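Local coordinates for protein galactose mutarotase related enzyme (Lactobacillus acidophilus, PDB 3DCD) that is of unknown function but probably binds a carbohydrate and may interconvert sugar anomers as an isomerase of the aldose 1-epimerase type, at residues H73-N78 and K103-K108. Numbering follows the deposited sequence.
Sequences HGFARN and KVYPFK
Phe75 reaches across to Val104 and Tyr105 with one side of its ring, in a small apolar contact free of cross-segment hydrogen bonds. Its CE2 atom lies 3.8 Å from Tyr105 CB, which sits at the edge of the Phe75 ring, near its plane, while Phe75 CD2 meets the CG2 methyl of Val104 at 3.9 Å from an oblique direction. The Phe75 and Tyr105 side chains run roughly at right angles, and CE2 of Phe75 touches the tyrosine near CB and CG, at the root of its ring. In the antiparallel beta-sandwich fold of the galactose mutarotase clan, the contact joins the loop between strands 66-69 and 82-87 to the turn where helix 99-104 gives way to strand 109-118. Pro51 lies against both Phe75 and Tyr105, and Thr101 of the helix also touches Phe75. With chi1 at -173°, the Tyr105 ring swings away from its backbone N, and its OH hydrogen-bonds to the carbonyl oxygen of Ile137. Phe107 CD2 rests 3.4 Å above one face of the Tyr105 ring, displaced toward its rim. Between Tyr105 and Phe107, Pro106 forms the centre of an inverse gamma turn, closed by Phe107 N bonding to Tyr105 O at 2.8 Å.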
# COMPACT_ATOMS: atom_id res chain seq x y z
N HIS A 73 6.89 -8.31 -2.52
CA HIS A 73 5.48 -8.05 -2.14
C HIS A 73 4.55 -9.28 -2.12
O HIS A 73 3.33 -9.13 -2.02
CB HIS A 73 4.86 -6.95 -3.01
CG HIS A 73 5.57 -5.63 -2.93
ND1 HIS A 73 5.78 -4.83 -4.04
CD2 HIS A 73 6.09 -4.95 -1.88
CE1 HIS A 73 6.41 -3.72 -3.67
NE2 HIS A 73 6.61 -3.78 -2.36
N GLY A 74 5.12 -10.48 -2.21
CA GLY A 74 4.37 -11.72 -2.09
C GLY A 74 3.50 -12.07 -3.27
O GLY A 74 3.77 -11.65 -4.41
N PHE A 75 2.46 -12.85 -3.01
CA PHE A 75 1.64 -13.39 -4.10
C PHE A 75 0.24 -12.79 -4.22
O PHE A 75 -0.45 -13.06 -5.22
CB PHE A 75 1.55 -14.93 -4.03
CG PHE A 75 1.08 -15.46 -2.69
CD1 PHE A 75 -0.23 -15.25 -2.26
CD2 PHE A 75 1.95 -16.18 -1.86
CE1 PHE A 75 -0.68 -15.73 -1.03
CE2 PHE A 75 1.52 -16.66 -0.62
CZ PHE A 75 0.20 -16.43 -0.20
N ALA A 76 -0.21 -12.00 -3.24
CA ALA A 76 -1.62 -11.51 -3.26
C ALA A 76 -2.01 -10.83 -4.57
O ALA A 76 -3.11 -11.04 -5.10
CB ALA A 76 -1.91 -10.58 -2.06
N ARG A 77 -1.11 -10.02 -5.11
CA ARG A 77 -1.44 -9.18 -6.26
C ARG A 77 -1.63 -9.96 -7.56
O ARG A 77 -2.19 -9.43 -8.53
CB ARG A 77 -0.41 -8.06 -6.43
CG ARG A 77 0.94 -8.49 -6.93
CD ARG A 77 1.84 -7.27 -6.86
NE ARG A 77 3.13 -7.48 -7.50
CZ ARG A 77 4.09 -8.23 -6.99
NH1 ARG A 77 3.91 -8.85 -5.82
NH2 ARG A 77 5.23 -8.36 -7.64
N ASN A 78 -1.18 -11.21 -7.57
CA ASN A 78 -1.32 -12.11 -8.72
C ASN A 78 -2.38 -13.18 -8.49
O ASN A 78 -2.57 -14.05 -9.33
CB ASN A 78 0.03 -12.78 -9.00
CG ASN A 78 1.09 -11.79 -9.43
OD1 ASN A 78 0.78 -10.82 -10.08
ND2 ASN A 78 2.35 -12.05 -9.06
N LYS A 103 3.23 -23.92 -1.74
CA LYS A 103 4.56 -24.22 -2.30
C LYS A 103 5.62 -23.17 -1.97
O LYS A 103 6.81 -23.48 -1.87
CB LYS A 103 4.46 -24.35 -3.82
CG LYS A 103 3.79 -25.63 -4.32
CD LYS A 103 3.75 -25.58 -5.84
CE LYS A 103 3.19 -26.84 -6.45
NZ LYS A 103 3.00 -26.63 -7.90
N VAL A 104 5.18 -21.92 -1.83
CA VAL A 104 6.07 -20.78 -1.61
C VAL A 104 5.89 -20.19 -0.22
O VAL A 104 6.61 -19.28 0.18
CB VAL A 104 5.87 -19.66 -2.70
CG1 VAL A 104 6.09 -20.21 -4.10
CG2 VAL A 104 4.48 -19.03 -2.60
N TYR A 105 4.91 -20.71 0.52
CA TYR A 105 4.51 -20.12 1.79
C TYR A 105 3.74 -21.18 2.60
O TYR A 105 2.54 -21.42 2.35
CB TYR A 105 3.68 -18.85 1.53
CG TYR A 105 3.36 -18.07 2.79
CD1 TYR A 105 4.36 -17.40 3.50
CD2 TYR A 105 2.05 -18.00 3.28
CE1 TYR A 105 4.07 -16.69 4.67
CE2 TYR A 105 1.75 -17.30 4.45
CZ TYR A 105 2.77 -16.65 5.14
OH TYR A 105 2.49 -15.95 6.30
N PRO A 106 4.42 -21.83 3.57
CA PRO A 106 3.92 -23.09 4.16
C PRO A 106 2.92 -22.84 5.28
O PRO A 106 3.10 -23.34 6.40
CB PRO A 106 5.20 -23.74 4.70
CG PRO A 106 6.08 -22.59 5.06
CD PRO A 106 5.69 -21.41 4.19
N PHE A 107 1.92 -22.02 4.99
CA PHE A 107 0.90 -21.66 5.96
C PHE A 107 -0.49 -21.73 5.36
O PHE A 107 -0.69 -21.48 4.16
CB PHE A 107 1.15 -20.27 6.52
CG PHE A 107 2.44 -20.16 7.28
CD1 PHE A 107 2.54 -20.65 8.58
CD2 PHE A 107 3.56 -19.59 6.68
CE1 PHE A 107 3.74 -20.55 9.27
CE2 PHE A 107 4.76 -19.50 7.37
CZ PHE A 107 4.84 -19.97 8.68
N LYS A 108 -1.45 -22.10 6.21
CA LYS A 108 -2.85 -22.05 5.85
C LYS A 108 -3.44 -20.78 6.44
O LYS A 108 -3.11 -20.42 7.57
CB LYS A 108 -3.57 -23.29 6.39
CG LYS A 108 -3.01 -24.60 5.85
CD LYS A 108 -3.82 -25.81 6.35
CE LYS A 108 -5.24 -25.88 5.75
NZ LYS A 108 -5.30 -25.88 4.25